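Local coordinates for protein putative N-acetylmuramoyl-L-alanine amidase,autolysin cwp6 (Peptoclostridium difficile, PDB 5J72) that probably cleaves peptidoglycan as a zinc-dependent N-acetylmuramoyl-L-alanine amidase and carries CWB2 modules that anchor it to the cell wall, at residues N6-S11 and K386-I391; K17-V22 and E58-Y63; A365-K370 and T414-G419. One frame throughout, in Å; residues are numbered along the deposited sequence.

Interaction 1: residues N6-S11 and K386-I391; sequences NLQRKS and KLKAPI. With CA (calcium ion), chain C.
The carbonyl oxygen of Leu387, at the end of helix 375-387, is gripped by three donors: both terminal nitrogens of Arg9 and the hydroxyl of Ser364. Arg9 NH2 lies 2.9 Å from Leu387 O, on a lone pair and nearly within the guanidinium plane; the bond from Arg9 NH1 is weak. One residue earlier, Gln8 NE2 reaches Lys386 O at 3.0 Å with an N-H...O angle of 159°, while Gln8 OE1 is held by the backbone N of Asn19. The amide carbon of Gln8 lies over one face of the Arg9 guanidinium, offset toward its rim. Lys388 closes the helix in a Schellman motif, and Gln8 and Arg9 bind carbonyls beside this end. Lys386, extended but bent at its last torsion, gives NZ to Leu7 O at 3.2 Å, above the carbonyl plane, and to one of the waters bound to the calcium. Asn6 OD1 binds that calcium at 2.6 Å, with four waters, and meets Lys386 NZ tip to tip. The contact thus joins strand 3-7 of the N-terminal domain, paired with strand 16-24, to helix 375-387 of a CWB2 module, whose Leu387 packs on Tyr416 of strand 411-418.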
loop_
_atom_site.group_PDB
_atom_site.type_symbol
_atom_site.label_atom_id
_atom_site.label_comp_id
_atom_site.label_asym_id
_atom_site.label_seq_id
_atom_site.Cartn_x
_atom_site.Cartn_y
_atom_site.Cartn_z
ATOM N N ASN A 6 21.535 9.359 14.052
ATOM C CA ASN A 6 20.378 8.657 13.465
ATOM C C ASN A 6 19.795 9.478 12.317
ATOM O O ASN A 6 19.178 10.524 12.584
ATOM C CB ASN A 6 19.314 8.496 14.538
ATOM C CG ASN A 6 18.115 7.683 13.991
ATOM O OD1 ASN A 6 18.258 6.811 13.100
ATOM N ND2 ASN A 6 16.925 7.847 14.507
ATOM N N LEU A 7 20.005 9.018 11.074
ATOM C CA LEU A 7 19.502 9.732 9.893
ATOM C C LEU A 7 18.229 9.016 9.420
ATOM O O LEU A 7 18.191 7.782 9.366
ATOM C CB LEU A 7 20.539 9.696 8.744
ATOM C CG LEU A 7 21.882 10.386 9.126
ATOM C CD1 LEU A 7 22.800 10.378 7.829
ATOM C CD2 LEU A 7 21.636 11.816 9.674
ATOM N N GLN A 8 17.216 9.782 9.090
ATOM C CA GLN A 8 15.943 9.114 8.663
ATOM C C GLN A 8 16.024 8.403 7.292
ATOM O O GLN A 8 15.547 7.253 7.141
ATOM C CB GLN A 8 14.845 10.151 8.652
ATOM C CG GLN A 8 13.476 9.577 8.121
ATOM C CD GLN A 8 12.449 10.686 8.060
ATOM O OE1 GLN A 8 12.788 11.846 7.848
ATOM N NE2 GLN A 8 11.129 10.329 8.206
ATOM N N ARG A 9 16.669 9.055 6.290
ATOM C CA ARG A 9 16.700 8.554 4.885
ATOM C C ARG A 9 18.087 8.407 4.387
ATOM O O ARG A 9 18.904 9.271 4.656
ATOM C CB ARG A 9 16.066 9.594 3.920
ATOM C CG ARG A 9 14.771 10.228 4.405
ATOM C CD ARG A 9 13.860 10.728 3.249
ATOM N NE ARG A 9 12.705 11.393 3.898
ATOM C CZ ARG A 9 11.583 10.782 4.301
ATOM N NH1 ARG A 9 10.640 11.462 4.932
ATOM N NH2 ARG A 9 11.392 9.505 4.052
ATOM N N LYS A 10 18.386 7.312 3.645
ATOM C CA LYS A 10 19.711 7.116 3.086
ATOM C C LYS A 10 19.649 7.248 1.546
ATOM O O LYS A 10 20.676 7.233 0.863
ATOM C CB LYS A 10 20.203 5.728 3.428
ATOM C CG LYS A 10 20.327 5.519 4.971
ATOM C CD LYS A 10 21.218 6.627 5.578
ATOM C CE LYS A 10 22.650 6.228 5.737
ATOM N NZ LYS A 10 22.850 4.752 6.071
ATOM N N SER A 11 18.435 7.359 1.006
ATOM C CA SER A 11 18.230 7.583 -0.442
ATOM C C SER A 11 17.299 8.798 -0.547
ATOM O O SER A 11 16.205 8.789 0.062
ATOM C CB SER A 11 17.604 6.342 -1.077
ATOM O OG SER A 11 17.460 6.524 -2.472
ATOM N N LYS A 386 9.815 4.218 9.635
ATOM C CA LYS A 386 10.982 5.143 9.816
ATOM C C LYS A 386 10.914 6.280 8.724
ATOM O O LYS A 386 11.090 7.456 9.007
ATOM C CB LYS A 386 12.280 4.315 9.610
ATOM C CG LYS A 386 13.571 5.190 9.793
ATOM C CD LYS A 386 14.816 4.270 9.645
ATOM C CE LYS A 386 16.101 5.123 9.630
ATOM N NZ LYS A 386 16.413 5.733 10.967
ATOM N N LEU A 387 10.642 5.892 7.502
ATOM C CA LEU A 387 10.541 6.849 6.372
ATOM C C LEU A 387 9.221 7.630 6.356
ATOM O O LEU A 387 9.079 8.578 5.558
ATOM C CB LEU A 387 10.642 6.060 5.040
ATOM C CG LEU A 387 11.944 5.282 4.866
ATOM C CD1 LEU A 387 11.888 4.451 3.543
ATOM C CD2 LEU A 387 13.153 6.345 4.878
ATOM N N LYS A 388 8.245 7.247 7.220
ATOM C CA LYS A 388 6.911 7.843 7.315
ATOM C C LYS A 388 6.261 7.793 5.903
ATOM O O LYS A 388 5.764 8.825 5.395
ATOM C CB LYS A 388 6.965 9.247 7.905
ATOM C CG LYS A 388 7.613 9.233 9.333
ATOM C CD LYS A 388 7.529 10.669 9.893
ATOM C CE LYS A 388 8.104 10.887 11.298
ATOM N NZ LYS A 388 7.646 9.849 12.228
ATOM N N ALA A 389 6.293 6.623 5.313
ATOM C CA ALA A 389 5.833 6.339 3.947
ATOM C C ALA A 389 4.953 5.079 3.923
ATOM O O ALA A 389 5.073 4.207 4.772
ATOM C CB ALA A 389 7.036 6.115 3.017
ATOM N N PRO A 390 4.039 4.979 2.966
ATOM C CA PRO A 390 3.155 3.811 2.871
ATOM C C PRO A 390 3.745 2.634 2.159
ATOM O O PRO A 390 4.687 2.746 1.363
ATOM C CB PRO A 390 1.949 4.339 2.054
ATOM C CG PRO A 390 2.610 5.501 1.160
ATOM C CD PRO A 390 3.741 6.070 1.992
ATOM N N ILE A 391 3.159 1.460 2.441
ATOM C CA ILE A 391 3.499 0.279 1.666
ATOM C C ILE A 391 2.315 0.053 0.682
ATOM O O ILE A 391 1.151 0.028 1.099
ATOM C CB ILE A 391 3.628 -0.948 2.592
ATOM C CG1 ILE A 391 4.913 -0.773 3.470
ATOM C CG2 ILE A 391 3.727 -2.267 1.758
ATOM C CD1 ILE A 391 5.006 -1.904 4.563
HETATM CA CA CA C . 19.219 4.379 13.504
HETATM O O HOH W 1 7.244 11.123 5.061
HETATM O O HOH W 2 17.350 3.461 12.526
HETATM O O HOH W 3 19.974 4.363 11.304
HETATM O O HOH W 4 20.431 2.741 14.011
HETATM O O HOH W 5 21.131 5.461 14.474
#

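Interaction 2: residues K17-V22 and E58-Y63; sequences KSNASV and EGVINY
Lys17, Asn19, Ser21, Glu58, Val60 and Asn62 point to one face of this antiparallel pair, Ser18, Ala20 and Ile61 to the other. On the first face the groups are largely exposed. Lys17, its chain bent at the last torsion (chi4 -47°), crosses Asn62 obliquely and sets NZ in the carbonyl plane of Asn62, 2.7 Å from OD1. Val60 fits between its neighbours: CG1 lies 3.9 Å from Lys17 CB, and its other methyl touches Asn19 OD1, the Asn19 and Val60 side chains running alongside and pointing the same way. Also on the exposed face, the Glu58 carboxylate is hydrogen-bonded to Thr54 and Asn51. The other face is buried. There the Ala20 methyl meets Ile61 CD1 at 4.0 Å. Ser18 CB comes up to the edge of the Tyr63 ring, in its plane, 3.7 Å from CE1, while Ile61 CG2 rests over one ring face toward the rim. A water bridges Ser18 OG and Tyr63 OH; the Ser18 hydroxyl is also bonded to Arg9 N. Paired backbone bonds link Ser18 with Ile61 and Ala20 with Gly59, the straightest being Ala20 N to Gly59 O at 2.8 Å and 175°. Strand 16-24 sits between 3-7 and 56-63, and the buried face meets Leu7, Leu44 and Phe37. A mostly polar, exposed face and a mainly apolar, buried one are typical of an antiparallel sheet layer over a core, here that of the Cwp6 N-terminal domain.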
loop_
_atom_site.group_PDB
_atom_site.type_symbol
_atom_site.label_atom_id
_atom_site.label_comp_id
_atom_site.label_asym_id
_atom_site.label_seq_id
_atom_site.Cartn_x
_atom_site.Cartn_y
_atom_site.Cartn_z
ATOM N N LYS A 17 13.601 15.979 2.536
ATOM C CA LYS A 17 13.863 16.393 3.923
ATOM C C LYS A 17 14.136 15.105 4.688
ATOM O O LYS A 17 13.515 14.092 4.382
ATOM C CB LYS A 17 12.669 17.127 4.546
ATOM C CG LYS A 17 12.475 18.479 3.864
ATOM C CD LYS A 17 11.144 19.041 4.233
ATOM C CE LYS A 17 10.860 20.355 3.521
ATOM N NZ LYS A 17 12.018 21.306 3.574
ATOM N N SER A 18 15.075 15.123 5.600
ATOM C CA SER A 18 15.367 13.924 6.365
ATOM C C SER A 18 15.573 14.313 7.835
ATOM O O SER A 18 16.417 15.172 8.147
ATOM C CB SER A 18 16.626 13.235 5.815
ATOM O OG SER A 18 16.990 12.123 6.632
ATOM N N ASN A 19 14.824 13.683 8.763
ATOM C CA ASN A 19 15.059 14.036 10.147
ATOM C C ASN A 19 16.393 13.467 10.630
ATOM O O ASN A 19 16.727 12.317 10.321
ATOM C CB ASN A 19 13.927 13.472 11.075
ATOM C CG ASN A 19 12.588 14.038 10.737
ATOM O OD1 ASN A 19 12.510 15.204 10.334
ATOM N ND2 ASN A 19 11.500 13.292 10.892
ATOM N N ALA A 20 17.126 14.237 11.429
ATOM C CA ALA A 20 18.407 13.758 11.974
ATOM C C ALA A 20 18.425 13.966 13.472
ATOM O O ALA A 20 17.963 14.999 13.983
ATOM C CB ALA A 20 19.580 14.538 11.379
ATOM N N SER A 21 18.980 13.011 14.161
ATOM C CA SER A 21 19.090 13.081 15.597
ATOM C C SER A 21 20.506 12.608 15.988
ATOM O O SER A 21 20.912 11.502 15.581
ATOM C CB SER A 21 18.007 12.171 16.196
ATOM O OG SER A 21 18.220 11.962 17.578
ATOM N N VAL A 22 21.253 13.432 16.733
ATOM C CA VAL A 22 22.564 13.085 17.239
ATOM C C VAL A 22 22.561 13.104 18.789
ATOM O O VAL A 22 22.147 14.093 19.403
ATOM C CB VAL A 22 23.634 14.034 16.703
ATOM C CG1 VAL A 22 24.989 13.673 17.285
ATOM C CG2 VAL A 22 23.687 13.922 15.171
ATOM N N GLU A 58 18.381 17.578 17.569
ATOM C CA GLU A 58 17.428 17.147 16.559
ATOM C C GLU A 58 17.195 18.225 15.528
ATOM O O GLU A 58 17.184 19.419 15.868
ATOM C CB GLU A 58 16.041 16.878 17.238
ATOM C CG GLU A 58 16.095 15.742 18.281
ATOM C CD GLU A 58 14.775 15.619 19.070
ATOM O OE1 GLU A 58 14.669 14.700 19.907
ATOM O OE2 GLU A 58 13.862 16.448 18.866
ATOM N N GLY A 59 16.988 17.836 14.286
ATOM C CA GLY A 59 16.703 18.837 13.274
ATOM C C GLY A 59 16.434 18.106 11.993
ATOM O O GLY A 59 16.244 16.869 11.950
ATOM N N VAL A 60 16.450 18.884 10.892
ATOM C CA VAL A 60 16.131 18.312 9.601
ATOM C C VAL A 60 17.220 18.597 8.561
ATOM O O VAL A 60 17.673 19.731 8.527
ATOM C CB VAL A 60 14.808 18.994 9.158
ATOM C CG1 VAL A 60 14.455 18.553 7.705
ATOM C CG2 VAL A 60 13.642 18.639 10.162
ATOM N N ILE A 61 17.667 17.623 7.772
ATOM C CA ILE A 61 18.622 17.925 6.707
ATOM C C ILE A 61 17.729 18.232 5.471
ATOM O O ILE A 61 16.821 17.461 5.165
ATOM C CB ILE A 61 19.556 16.699 6.414
ATOM C CG1 ILE A 61 20.390 16.356 7.702
ATOM C CG2 ILE A 61 20.487 17.038 5.198
ATOM C CD1 ILE A 61 20.944 14.885 7.618
ATOM N N ASN A 62 17.971 19.367 4.782
ATOM C CA ASN A 62 17.192 19.726 3.588
ATOM C C ASN A 62 18.126 19.512 2.385
ATOM O O ASN A 62 19.087 20.264 2.266
ATOM C CB ASN A 62 16.808 21.230 3.683
ATOM C CG ASN A 62 15.747 21.385 4.777
ATOM O OD1 ASN A 62 14.576 21.044 4.529
ATOM N ND2 ASN A 62 16.055 21.850 5.983
ATOM N N TYR A 63 17.873 18.529 1.559
ATOM C CA TYR A 63 18.732 18.209 0.441
ATOM C C TYR A 63 18.371 19.158 -0.746
ATOM O O TYR A 63 17.876 18.708 -1.776
ATOM C CB TYR A 63 18.512 16.722 0.059
ATOM C CG TYR A 63 19.132 15.838 1.126
ATOM C CD1 TYR A 63 18.362 15.313 2.164
ATOM C CD2 TYR A 63 20.502 15.560 1.123
ATOM C CE1 TYR A 63 18.939 14.522 3.160
ATOM C CE2 TYR A 63 21.090 14.800 2.128
ATOM C CZ TYR A 63 20.303 14.278 3.140
ATOM O OH TYR A 63 20.884 13.598 4.159
HETATM O O HOH W 6 19.569 11.735 5.863
#

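Interaction 3: residues A365-K370 and T414-G419; sequences AMLVAK and TVYQIG
The middle of this parallel pair is tightly knit, whereas its far end is bridged by water. Four backbone bonds alternate between the strands, the shortest from Val368 N to Tyr416 O at 2.7 Å, which arrives almost along the C=O axis. Next to it Tyr416 N binds Met366 O at 2.9 Å, and Ile418 N reaches Val368 O from above the carbonyl plane. Met366 N also bonds to Thr414 O. The side chains on one face follow this backbone closely. Leu367 and Tyr416 lie side by side, pointing the same way, with CG of Leu367 3.9 Å from CB of Tyr416; both have CG anti to the carbonyl carbon. The Ala365 methyl then meets the edge of the Tyr416 ring, in its plane, 3.8 Å from CE2. On the reverse face Val368 and Val415 cross obliquely, CG2 of the first touching CG1 of the second at 4.0 Å. Ile418 still packs on the backbone, its CB 3.5 Å from Val368 O, but Ala369 CB stays 4.3 Å from Ile418 CB. The loose part is the water-bridged backbone: Ile418 O receives hydrogen bonds from two waters, one of which also donates to Val368 O while the other accepts from Lys370 N. Water thus takes over where direct pairing ends, and Lys370 NZ goes to Asp420 O. The Val368 and Val415 face is covered by helix 424-433 through Ile427, and Leu367 by Ala384 of helix 375-387. Strand 362-370 lies between 391-394 and 411-418, and 411-418 in turn pairs in parallel with 128-135.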
loop_
_atom_site.group_PDB
_atom_site.type_symbol
_atom_site.label_atom_id
_atom_site.label_comp_id
_atom_site.label_asym_id
_atom_site.label_seq_id
_atom_site.Cartn_x
_atom_site.Cartn_y
_atom_site.Cartn_z
ATOM N N ALA A 365 8.032 8.798 0.015
ATOM C CA ALA A 365 8.432 7.539 -0.613
ATOM C C ALA A 365 7.255 6.614 -0.774
ATOM O O ALA A 365 6.193 6.906 -0.237
ATOM C CB ALA A 365 9.450 6.827 0.246
ATOM N N MET A 366 7.449 5.506 -1.495
ATOM C CA MET A 366 6.401 4.488 -1.595
ATOM C C MET A 366 7.108 3.239 -1.587
ATOM O O MET A 366 8.020 3.074 -2.376
ATOM C CB MET A 366 5.557 4.602 -2.903
ATOM C CG MET A 366 4.498 3.477 -3.032
ATOM S SD MET A 366 3.058 3.922 -2.066
ATOM C CE MET A 366 2.214 5.024 -3.235
ATOM N N LEU A 367 6.762 2.319 -0.673
ATOM C CA LEU A 367 7.443 1.025 -0.660
ATOM C C LEU A 367 6.526 0.033 -1.343
ATOM O O LEU A 367 5.376 -0.099 -0.925
ATOM C CB LEU A 367 7.745 0.552 0.817
ATOM C CG LEU A 367 8.932 1.310 1.530
ATOM C CD1 LEU A 367 8.386 2.674 2.040
ATOM C CD2 LEU A 367 9.501 0.514 2.720
ATOM N N VAL A 368 7.042 -0.747 -2.314
ATOM C CA VAL A 368 6.142 -1.624 -3.083
ATOM C C VAL A 368 6.464 -3.072 -2.877
ATOM O O VAL A 368 7.564 -3.497 -3.191
ATOM C CB VAL A 368 6.291 -1.286 -4.605
ATOM C CG1 VAL A 368 5.382 -2.244 -5.436
ATOM C CG2 VAL A 368 5.905 0.167 -4.841
ATOM N N ALA A 369 5.498 -3.847 -2.325
ATOM C CA ALA A 369 5.685 -5.246 -2.055
ATOM C C ALA A 369 4.643 -6.086 -2.846
ATOM O O ALA A 369 3.576 -5.595 -3.223
ATOM C CB ALA A 369 5.450 -5.519 -0.554
ATOM N N LYS A 370 4.991 -7.341 -3.090
ATOM C CA LYS A 370 4.114 -8.274 -3.766
ATOM C C LYS A 370 2.949 -8.557 -2.871
ATOM O O LYS A 370 3.167 -8.774 -1.683
ATOM C CB LYS A 370 4.895 -9.567 -4.017
ATOM C CG LYS A 370 5.988 -9.379 -5.080
ATOM C CD LYS A 370 6.844 -10.682 -5.293
ATOM C CE LYS A 370 7.693 -11.012 -4.087
ATOM N NZ LYS A 370 8.256 -12.391 -4.147
ATOM N N THR A 414 10.938 8.735 -3.728
ATOM C CA THR A 414 11.661 7.505 -3.960
ATOM C C THR A 414 10.721 6.299 -3.898
ATOM O O THR A 414 9.848 6.264 -3.008
ATOM C CB THR A 414 12.726 7.306 -2.838
ATOM O OG1 THR A 414 13.549 8.491 -2.792
ATOM C CG2 THR A 414 13.596 6.075 -3.054
ATOM N N VAL A 415 10.940 5.328 -4.754
ATOM C CA VAL A 415 10.117 4.147 -4.744
ATOM C C VAL A 415 11.022 3.036 -4.326
ATOM O O VAL A 415 12.095 2.835 -4.911
ATOM C CB VAL A 415 9.525 3.863 -6.158
ATOM C CG1 VAL A 415 8.837 2.484 -6.179
ATOM C CG2 VAL A 415 8.567 4.956 -6.561
ATOM N N TYR A 416 10.647 2.289 -3.275
ATOM C CA TYR A 416 11.454 1.174 -2.892
ATOM C C TYR A 416 10.813 -0.088 -3.345
ATOM O O TYR A 416 9.636 -0.301 -3.026
ATOM C CB TYR A 416 11.583 1.072 -1.361
ATOM C CG TYR A 416 12.370 2.214 -0.763
ATOM C CD1 TYR A 416 13.680 2.041 -0.365
ATOM C CD2 TYR A 416 11.784 3.457 -0.562
ATOM C CE1 TYR A 416 14.405 3.102 0.238
ATOM C CE2 TYR A 416 12.491 4.504 0.032
ATOM C CZ TYR A 416 13.795 4.313 0.427
ATOM O OH TYR A 416 14.435 5.403 1.018
ATOM N N GLN A 417 11.519 -0.925 -4.046
ATOM C CA GLN A 417 10.961 -2.204 -4.482
ATOM C C GLN A 417 11.401 -3.275 -3.496
ATOM O O GLN A 417 12.585 -3.584 -3.342
ATOM C CB GLN A 417 11.476 -2.545 -5.891
ATOM C CG GLN A 417 11.149 -3.952 -6.318
ATOM C CD GLN A 417 11.648 -4.154 -7.774
ATOM O OE1 GLN A 417 12.211 -3.242 -8.365
ATOM N NE2 GLN A 417 11.416 -5.344 -8.358
ATOM N N ILE A 418 10.438 -3.862 -2.806
ATOM C CA ILE A 418 10.719 -4.884 -1.800
ATOM C C ILE A 418 10.655 -6.280 -2.348
ATOM O O ILE A 418 9.638 -6.682 -2.917
ATOM C CB ILE A 418 9.668 -4.764 -0.650
ATOM C CG1 ILE A 418 9.572 -3.303 -0.143
ATOM C CG2 ILE A 418 10.032 -5.746 0.486
ATOM C CD1 ILE A 418 10.934 -2.752 0.402
ATOM N N GLY A 419 11.709 -7.037 -2.184
ATOM C CA GLY A 419 11.667 -8.395 -2.643
ATOM C C GLY A 419 11.905 -8.494 -4.139
ATOM O O GLY A 419 11.900 -7.546 -4.891
HETATM O O HOH W 7 8.213 -5.914 -5.228
HETATM O O HOH W 8 7.556 -8.231 -2.045
#

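Overall arrangement
Interaction 1 is the junction between the other two. Its centre lies about 11 Å from that of interaction 2 and about 12 Å from that of interaction 3, whereas the centres of interactions 2 and 3 are about 22 Å apart and the two do not touch. Strand 3-7, next to strand 16-24, carries interaction 1 into the N-terminal domain; helix 375-387, which follows strand 362-370, carries it into a CWB2 module, where Pro390 O probably accepts a hydrogen bond from Leu367 N. Along the chain interaction 2 is nested inside the long loop closed by interaction 1, and the segments of interactions 1 and 3 alternate. The N-terminal domain and CWB2 module, distant in sequence, are thereby held together across a calcium-bordered interface.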